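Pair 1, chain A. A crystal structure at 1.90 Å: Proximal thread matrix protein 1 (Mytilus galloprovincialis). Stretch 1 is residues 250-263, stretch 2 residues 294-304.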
# COMPACT_ATOMS: atom_id res chain seq x y z
N ALA A 250 -17.71 3.36 8.28
CA ALA A 250 -19.11 3.48 7.88
C ALA A 250 -19.25 3.43 6.37
O ALA A 250 -20.30 3.78 5.83
CB ALA A 250 -19.71 4.76 8.43
N GLY A 251 -18.22 2.98 5.67
CA GLY A 251 -18.26 2.98 4.23
C GLY A 251 -18.90 1.72 3.70
O GLY A 251 -19.37 0.88 4.46
N HIS A 252 -18.93 1.59 2.38
CA HIS A 252 -19.31 0.33 1.78
C HIS A 252 -18.04 -0.49 1.59
O HIS A 252 -17.07 -0.05 0.96
CB HIS A 252 -20.03 0.56 0.44
CG HIS A 252 -21.36 1.23 0.58
ND1 HIS A 252 -22.55 0.56 0.39
CD2 HIS A 252 -21.69 2.50 0.90
CE1 HIS A 252 -23.56 1.39 0.58
NE2 HIS A 252 -23.07 2.58 0.89
N ALA A 253 -18.02 -1.68 2.18
CA ALA A 253 -16.89 -2.60 2.03
C ALA A 253 -17.34 -4.06 2.06
O ALA A 253 -18.36 -4.40 2.66
CB ALA A 253 -15.86 -2.34 3.10
N ASP A 254 -16.57 -4.91 1.37
CA ASP A 254 -16.77 -6.36 1.39
C ASP A 254 -15.54 -6.98 2.03
O ASP A 254 -14.43 -6.87 1.48
CB ASP A 254 -16.93 -6.92 -0.02
CG ASP A 254 -18.28 -6.59 -0.67
OD1 ASP A 254 -19.30 -6.37 0.04
OD2 ASP A 254 -18.30 -6.57 -1.92
N ILE A 255 -15.72 -7.61 3.18
CA ILE A 255 -14.61 -8.07 4.01
C ILE A 255 -14.63 -9.57 4.19
O ILE A 255 -15.59 -10.12 4.74
CB ILE A 255 -14.66 -7.48 5.44
CG1 ILE A 255 -14.89 -5.97 5.43
CG2 ILE A 255 -13.39 -7.83 6.21
CD1 ILE A 255 -13.71 -5.19 5.01
N ALA A 256 -13.56 -10.24 3.77
CA ALA A 256 -13.46 -11.67 3.97
C ALA A 256 -12.41 -12.06 5.00
O ALA A 256 -11.22 -11.71 4.85
CB ALA A 256 -13.20 -12.36 2.63
N PHE A 257 -12.84 -12.77 6.04
CA PHE A 257 -11.91 -13.41 6.96
C PHE A 257 -11.49 -14.74 6.34
O PHE A 257 -12.34 -15.56 6.01
CB PHE A 257 -12.55 -13.70 8.31
CG PHE A 257 -12.90 -12.47 9.09
CD1 PHE A 257 -11.91 -11.70 9.66
CD2 PHE A 257 -14.22 -12.11 9.27
CE1 PHE A 257 -12.23 -10.57 10.39
CE2 PHE A 257 -14.56 -10.98 10.01
CZ PHE A 257 -13.56 -10.21 10.56
N VAL A 258 -10.20 -14.92 6.19
CA VAL A 258 -9.67 -16.17 5.66
C VAL A 258 -8.79 -16.72 6.75
O VAL A 258 -7.68 -16.23 6.97
CB VAL A 258 -8.85 -15.92 4.39
CG1 VAL A 258 -8.27 -17.23 3.87
CG2 VAL A 258 -9.71 -15.23 3.33
N PHE A 259 -9.30 -17.70 7.48
CA PHE A 259 -8.58 -18.15 8.66
C PHE A 259 -8.37 -19.66 8.85
O PHE A 259 -9.12 -20.50 8.38
CB PHE A 259 -9.15 -17.53 9.93
CG PHE A 259 -10.51 -18.01 10.31
CD1 PHE A 259 -10.67 -19.11 11.15
CD2 PHE A 259 -11.64 -17.30 9.93
CE1 PHE A 259 -11.93 -19.53 11.55
CE2 PHE A 259 -12.91 -17.71 10.33
CZ PHE A 259 -13.06 -18.83 11.14
N ASP A 260 -7.27 -19.91 9.56
CA ASP A 260 -6.74 -21.21 9.90
C ASP A 260 -7.74 -21.97 10.76
O ASP A 260 -8.19 -21.45 11.79
CB ASP A 260 -5.43 -20.95 10.65
CG ASP A 260 -4.67 -22.20 11.02
OD1 ASP A 260 -5.18 -23.33 10.86
OD2 ASP A 260 -3.52 -22.01 11.49
N ALA A 261 -8.08 -23.18 10.34
CA ALA A 261 -8.98 -24.04 11.11
C ALA A 261 -8.35 -25.41 11.36
O ALA A 261 -9.05 -26.39 11.64
CB ALA A 261 -10.32 -24.20 10.41
N SER A 262 -7.02 -25.45 11.27
CA SER A 262 -6.21 -26.63 11.57
C SER A 262 -6.33 -27.09 13.03
O SER A 262 -6.58 -26.30 13.93
CB SER A 262 -4.74 -26.32 11.29
OG SER A 262 -3.88 -27.26 11.91
N SER A 263 -6.12 -28.38 13.24
CA SER A 263 -6.19 -28.97 14.57
C SER A 263 -5.04 -28.45 15.43
O SER A 263 -5.05 -28.61 16.64
CB SER A 263 -6.09 -30.49 14.47
OG SER A 263 -4.84 -30.86 13.90
N GLY A 294 -24.12 -1.40 3.80
CA GLY A 294 -22.88 -1.03 4.47
C GLY A 294 -21.82 -2.08 4.23
O GLY A 294 -21.39 -2.30 3.10
N THR A 295 -21.41 -2.73 5.31
CA THR A 295 -20.31 -3.67 5.26
C THR A 295 -20.83 -5.10 5.22
O THR A 295 -21.67 -5.51 6.03
CB THR A 295 -19.42 -3.50 6.48
OG1 THR A 295 -19.16 -2.11 6.67
CG2 THR A 295 -18.09 -4.28 6.32
N GLN A 296 -20.33 -5.85 4.25
CA GLN A 296 -20.68 -7.26 4.14
C GLN A 296 -19.47 -8.07 4.55
O GLN A 296 -18.33 -7.64 4.32
CB GLN A 296 -21.10 -7.57 2.72
CG GLN A 296 -22.44 -6.97 2.38
CD GLN A 296 -22.99 -7.44 1.05
OE1 GLN A 296 -24.16 -7.80 0.96
NE2 GLN A 296 -22.16 -7.43 0.02
N PHE A 297 -19.71 -9.21 5.19
CA PHE A 297 -18.64 -10.08 5.65
C PHE A 297 -18.77 -11.49 5.07
O PHE A 297 -19.86 -11.94 4.78
CB PHE A 297 -18.67 -10.16 7.18
CG PHE A 297 -18.09 -8.96 7.87
CD1 PHE A 297 -16.74 -8.85 8.08
CD2 PHE A 297 -18.91 -7.94 8.30
CE1 PHE A 297 -16.19 -7.74 8.72
CE2 PHE A 297 -18.38 -6.83 8.94
CZ PHE A 297 -17.03 -6.72 9.13
N ALA A 298 -17.64 -12.17 4.92
CA ALA A 298 -17.62 -13.57 4.51
C ALA A 298 -16.53 -14.29 5.30
O ALA A 298 -15.60 -13.65 5.81
CB ALA A 298 -17.34 -13.67 3.01
N VAL A 299 -16.66 -15.60 5.44
CA VAL A 299 -15.62 -16.42 6.07
C VAL A 299 -15.21 -17.60 5.18
O VAL A 299 -16.07 -18.36 4.67
CB VAL A 299 -16.09 -16.96 7.44
CG1 VAL A 299 -15.20 -18.12 7.89
CG2 VAL A 299 -16.09 -15.85 8.47
N VAL A 300 -13.90 -17.74 5.01
CA VAL A 300 -13.27 -18.91 4.40
C VAL A 300 -12.32 -19.47 5.44
O VAL A 300 -11.60 -18.72 6.08
CB VAL A 300 -12.46 -18.52 3.15
CG1 VAL A 300 -11.69 -19.71 2.58
CG2 VAL A 300 -13.38 -17.95 2.08
N THR A 301 -12.32 -20.78 5.64
CA THR A 301 -11.34 -21.40 6.50
C THR A 301 -10.45 -22.34 5.70
O THR A 301 -10.84 -22.82 4.62
CB THR A 301 -12.00 -22.16 7.66
OG1 THR A 301 -12.89 -23.15 7.14
CG2 THR A 301 -12.78 -21.22 8.55
N PHE A 302 -9.27 -22.61 6.24
CA PHE A 302 -8.33 -23.53 5.60
C PHE A 302 -7.66 -24.47 6.60
O PHE A 302 -7.39 -24.09 7.74
CB PHE A 302 -7.30 -22.80 4.75
CG PHE A 302 -6.52 -21.74 5.48
CD1 PHE A 302 -5.34 -22.07 6.14
CD2 PHE A 302 -6.94 -20.42 5.48
CE1 PHE A 302 -4.61 -21.11 6.81
CE2 PHE A 302 -6.22 -19.45 6.15
CZ PHE A 302 -5.06 -19.79 6.82
N ALA A 303 -7.48 -25.71 6.17
CA ALA A 303 -6.69 -26.69 6.92
C ALA A 303 -5.90 -27.40 5.84
O ALA A 303 -5.03 -26.79 5.23
CB ALA A 303 -7.58 -27.62 7.70
N ASP A 304 -6.17 -28.67 5.55
CA ASP A 304 -5.51 -29.27 4.39
C ASP A 304 -5.99 -28.64 3.08
O ASP A 304 -5.24 -28.54 2.12
CB ASP A 304 -5.70 -30.78 4.34
CG ASP A 304 -7.13 -31.19 4.47
OD1 ASP A 304 -7.88 -30.54 5.26
OD2 ASP A 304 -7.52 -32.13 3.75
O HOH W 1 -17.38 -0.25 5.64

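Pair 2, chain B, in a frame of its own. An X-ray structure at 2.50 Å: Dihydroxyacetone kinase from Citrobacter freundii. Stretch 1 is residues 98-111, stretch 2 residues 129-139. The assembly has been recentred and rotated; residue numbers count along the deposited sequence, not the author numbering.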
# COMPACT_ATOMS: atom_id res chain seq x y z
N VAL B 98 -31.92 -0.26 -4.33
CA VAL B 98 -31.45 0.75 -5.28
C VAL B 98 -31.90 0.56 -6.71
O VAL B 98 -31.49 1.32 -7.59
CB VAL B 98 -29.90 0.80 -5.29
CG1 VAL B 98 -29.38 1.04 -3.89
CG2 VAL B 98 -29.34 -0.50 -5.85
N THR B 99 -32.73 -0.45 -6.95
CA THR B 99 -33.18 -0.71 -8.31
C THR B 99 -34.59 -0.20 -8.61
O THR B 99 -35.54 -0.49 -7.87
CB THR B 99 -33.13 -2.22 -8.62
OG1 THR B 99 -31.82 -2.72 -8.34
CG2 THR B 99 -33.43 -2.48 -10.10
N GLY B 100 -34.69 0.57 -9.69
CA GLY B 100 -35.95 1.11 -10.15
C GLY B 100 -36.38 0.34 -11.39
O GLY B 100 -35.80 -0.70 -11.72
N GLU B 101 -37.40 0.84 -12.09
CA GLU B 101 -37.88 0.15 -13.28
C GLU B 101 -36.80 -0.10 -14.31
O GLU B 101 -36.87 -1.05 -15.08
CB GLU B 101 -39.03 0.94 -13.91
CG GLU B 101 -40.41 0.48 -13.45
CD GLU B 101 -41.52 1.46 -13.83
OE1 GLU B 101 -41.60 2.54 -13.18
OE2 GLU B 101 -42.29 1.16 -14.77
N ALA B 102 -35.78 0.76 -14.33
CA ALA B 102 -34.69 0.63 -15.29
C ALA B 102 -33.92 -0.68 -15.14
O ALA B 102 -33.26 -1.13 -16.09
CB ALA B 102 -33.73 1.82 -15.16
N GLY B 103 -34.02 -1.29 -13.96
CA GLY B 103 -33.31 -2.54 -13.72
C GLY B 103 -31.88 -2.36 -13.23
O GLY B 103 -31.37 -1.23 -13.13
N CYS B 104 -31.21 -3.47 -12.93
CA CYS B 104 -29.83 -3.43 -12.46
C CYS B 104 -28.97 -4.53 -13.05
O CYS B 104 -29.45 -5.62 -13.39
CB CYS B 104 -29.78 -3.55 -10.94
SG CYS B 104 -30.17 -5.21 -10.36
N LEU B 105 -27.69 -4.22 -13.17
CA LEU B 105 -26.70 -5.15 -13.68
C LEU B 105 -25.81 -5.60 -12.52
O LEU B 105 -25.18 -4.77 -11.85
CB LEU B 105 -25.84 -4.46 -14.74
CG LEU B 105 -24.53 -5.19 -15.06
CD1 LEU B 105 -24.86 -6.56 -15.62
CD2 LEU B 105 -23.68 -4.38 -16.04
N LEU B 106 -25.79 -6.90 -12.26
CA LEU B 106 -24.93 -7.43 -11.21
C LEU B 106 -23.59 -7.77 -11.88
O LEU B 106 -23.56 -8.48 -12.89
CB LEU B 106 -25.54 -8.70 -10.60
CG LEU B 106 -26.93 -8.62 -9.96
CD1 LEU B 106 -27.33 -10.00 -9.44
CD2 LEU B 106 -26.95 -7.59 -8.83
N ILE B 107 -22.49 -7.23 -11.37
CA ILE B 107 -21.17 -7.53 -11.91
C ILE B 107 -20.51 -8.46 -10.89
O ILE B 107 -20.18 -8.05 -9.76
CB ILE B 107 -20.33 -6.26 -12.08
CG1 ILE B 107 -21.07 -5.26 -12.98
CG2 ILE B 107 -18.94 -6.63 -12.65
CD1 ILE B 107 -20.32 -4.86 -14.22
N VAL B 108 -20.32 -9.72 -11.27
CA VAL B 108 -19.74 -10.71 -10.36
C VAL B 108 -18.41 -11.33 -10.78
O VAL B 108 -18.27 -11.80 -11.91
CB VAL B 108 -20.75 -11.85 -10.12
CG1 VAL B 108 -20.16 -12.89 -9.18
CG2 VAL B 108 -22.02 -11.28 -9.54
N LYS B 109 -17.44 -11.33 -9.87
CA LYS B 109 -16.13 -11.93 -10.14
C LYS B 109 -16.35 -13.44 -10.19
O LYS B 109 -17.17 -13.98 -9.45
CB LYS B 109 -15.13 -11.54 -9.04
CG LYS B 109 -14.81 -10.04 -9.01
CD LYS B 109 -13.62 -9.70 -8.09
CE LYS B 109 -13.84 -10.15 -6.65
NZ LYS B 109 -15.11 -9.65 -6.06
N ASN B 110 -15.63 -14.12 -11.07
CA ASN B 110 -15.81 -15.56 -11.23
C ASN B 110 -15.42 -16.45 -10.05
O ASN B 110 -14.29 -16.92 -9.97
CB ASN B 110 -15.07 -16.04 -12.49
CG ASN B 110 -15.72 -17.26 -13.12
OD1 ASN B 110 -16.61 -17.88 -12.53
ND2 ASN B 110 -15.28 -17.61 -14.33
N TYR B 111 -16.36 -16.67 -9.14
CA TYR B 111 -16.15 -17.54 -7.99
C TYR B 111 -17.51 -18.15 -7.66
O TYR B 111 -18.51 -17.44 -7.58
CB TYR B 111 -15.48 -16.76 -6.85
CG TYR B 111 -14.16 -16.14 -7.23
CD1 TYR B 111 -14.07 -14.78 -7.53
CD2 TYR B 111 -13.00 -16.89 -7.29
CE1 TYR B 111 -12.87 -14.20 -7.88
CE2 TYR B 111 -11.79 -16.32 -7.64
CZ TYR B 111 -11.73 -14.97 -7.93
OH TYR B 111 -10.52 -14.40 -8.27
N GLY B 129 -40.48 -8.92 -9.93
CA GLY B 129 -40.67 -7.93 -10.97
C GLY B 129 -39.50 -7.05 -11.38
O GLY B 129 -39.62 -6.25 -12.32
N TYR B 130 -38.37 -7.17 -10.69
CA TYR B 130 -37.22 -6.36 -11.06
C TYR B 130 -36.57 -6.90 -12.33
O TYR B 130 -36.62 -8.11 -12.60
CB TYR B 130 -36.17 -6.34 -9.95
CG TYR B 130 -36.62 -5.77 -8.63
CD1 TYR B 130 -37.19 -6.59 -7.66
CD2 TYR B 130 -36.45 -4.42 -8.33
CE1 TYR B 130 -37.58 -6.08 -6.42
CE2 TYR B 130 -36.83 -3.89 -7.09
CZ TYR B 130 -37.39 -4.74 -6.14
OH TYR B 130 -37.78 -4.25 -4.91
N ASN B 131 -35.97 -6.02 -13.12
CA ASN B 131 -35.28 -6.45 -14.32
C ASN B 131 -33.81 -6.59 -13.92
O ASN B 131 -33.18 -5.61 -13.52
CB ASN B 131 -35.41 -5.43 -15.44
CG ASN B 131 -36.78 -5.45 -16.08
OD1 ASN B 131 -36.94 -5.04 -17.22
ND2 ASN B 131 -37.77 -5.94 -15.35
N VAL B 132 -33.29 -7.81 -14.02
CA VAL B 132 -31.92 -8.07 -13.63
C VAL B 132 -31.08 -8.79 -14.67
O VAL B 132 -31.56 -9.66 -15.40
CB VAL B 132 -31.88 -8.92 -12.34
CG1 VAL B 132 -30.47 -8.92 -11.76
CG2 VAL B 132 -32.90 -8.38 -11.34
N GLU B 133 -29.80 -8.43 -14.72
CA GLU B 133 -28.85 -9.06 -15.62
C GLU B 133 -27.57 -9.30 -14.81
O GLU B 133 -27.23 -8.53 -13.91
CB GLU B 133 -28.55 -8.17 -16.82
CG GLU B 133 -29.69 -8.08 -17.85
CD GLU B 133 -30.20 -9.43 -18.32
OE1 GLU B 133 -29.41 -10.40 -18.38
OE2 GLU B 133 -31.40 -9.53 -18.64
N MET B 134 -26.87 -10.39 -15.13
CA MET B 134 -25.64 -10.70 -14.42
C MET B 134 -24.47 -10.93 -15.37
O MET B 134 -24.58 -11.68 -16.34
CB MET B 134 -25.83 -11.94 -13.55
CG MET B 134 -24.61 -12.28 -12.74
SD MET B 134 -24.96 -13.50 -11.45
CE MET B 134 -23.78 -14.74 -11.96
N LEU B 135 -23.34 -10.28 -15.09
CA LEU B 135 -22.15 -10.44 -15.90
C LEU B 135 -21.02 -11.01 -15.04
O LEU B 135 -20.51 -10.33 -14.15
CB LEU B 135 -21.70 -9.11 -16.50
CG LEU B 135 -20.34 -9.17 -17.21
CD1 LEU B 135 -20.45 -10.12 -18.39
CD2 LEU B 135 -19.88 -7.79 -17.67
N ILE B 136 -20.65 -12.26 -15.31
CA ILE B 136 -19.57 -12.90 -14.57
C ILE B 136 -18.24 -12.50 -15.23
O ILE B 136 -18.04 -12.71 -16.44
CB ILE B 136 -19.66 -14.45 -14.60
CG1 ILE B 136 -21.01 -14.94 -14.06
CG2 ILE B 136 -18.56 -15.04 -13.73
CD1 ILE B 136 -22.14 -14.71 -15.01
N VAL B 137 -17.33 -11.90 -14.45
CA VAL B 137 -16.04 -11.48 -14.98
C VAL B 137 -14.92 -12.48 -14.65
O VAL B 137 -14.69 -12.81 -13.49
CB VAL B 137 -15.66 -10.10 -14.43
CG1 VAL B 137 -14.40 -9.59 -15.14
CG2 VAL B 137 -16.81 -9.12 -14.65
N GLY B 138 -14.23 -12.96 -15.69
CA GLY B 138 -13.15 -13.90 -15.51
C GLY B 138 -11.97 -13.44 -16.35
O GLY B 138 -11.69 -14.01 -17.40
N ASP B 139 -11.29 -12.41 -15.87
CA ASP B 139 -10.17 -11.84 -16.60
C ASP B 139 -8.78 -12.48 -16.42
O ASP B 139 -7.88 -12.20 -17.20
CB ASP B 139 -10.09 -10.34 -16.30
CG ASP B 139 -9.87 -10.04 -14.82
OD1 ASP B 139 -10.63 -10.54 -13.97
OD2 ASP B 139 -8.92 -9.29 -14.50
O HOH W 2 -36.09 -3.38 -12.44

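Both pairs are two neighbouring parallel strands of one sheet. The strand axes approach to 4.6 Å in each, with N-to-C directions 19° apart in pair 1 and 22° in pair 2, and superposing N, CA and C of 14 central residues gives an RMSD of 0.4 Å. The register agrees as well: Ile A255 bridges Phe A297 where Cys B104 bridges Val B132, and the match continues to Asp A260 with Phe A302 and Lys B109 with Val B137.

The hydrogen bonds follow the parallel pattern, in which alternate residues of the first strand use both N and O. Ile A255 N donates to Gln A296 O (2.8 Å) and its O accepts from Ala A298 N (2.9 Å); the matched Cys B104 N donates to Asn B131 O (3.0 Å) and its O accepts from Glu B133 N (3.1 Å). At the far end Ala A261 N to Phe A302 O (2.8 Å) corresponds to Asn B110 N to Val B137 O (2.9 Å). Because these bonds involve backbone atoms alone, the ladder can remain while the side chains differ.

One face carries Ile A255, Phe A257 and Phe A259 opposite Phe A297, Val A299 and Thr A301; its equivalents are Cys B104, Leu B106 and Val B108 opposite Val B132, Met B134 and Ile B136. Pair 1 packs this face with rings. The Phe A257 and Phe A297 planes lie 7° apart, but with centroids 5.7 Å apart they are slid so far that they barely overlap; their contact is CE2 of Phe A257 to CD1 of Phe A297 at 3.6 Å. In the matched pair, Leu B106 CG lies 4.0 Å from Val B132 CG1. Phe A259, in the p rotamer, places its ring under Thr A301 CG2, 3.7 Å from the ring centroid and 20° off the normal, while its CE2 reaches Val A299 CG1 at 3.4 Å. Val B108 has no ring to offer, and the long Met B134 side chain supplies the reach instead, its SD 4.1 Å from Val B108 CG2.

On the other face, Ala A256 and Ala A298 meet thinly, CB to CB at 4.4 Å. Their counterparts are larger: Leu B105 CD1 comes within 4.2 Å of Glu B133 CB, while the end of the glutamate leads away. One step on, Val A258 CG2 approaches Val A300 CB at 4.3 Å. Val A258 CG1 also touches Phe A302 CE2 at 3.8 Å, and the matched Ile B107 CG2 meets Val B137 CG2 at the same 3.8 Å. The Phe A302 ring goes further, lying 3.9 Å by its centroid from Asp A260 CA.

At the N-terminal end of the ladder the two pairs also differ. Asp A254 OD1 accepts a hydrogen bond from Gln A296 NE2 (3.1 Å), whereas the matched Gly B103 has no side chain; an ideal CB there would clash with Asn B131 O at 2.7 Å.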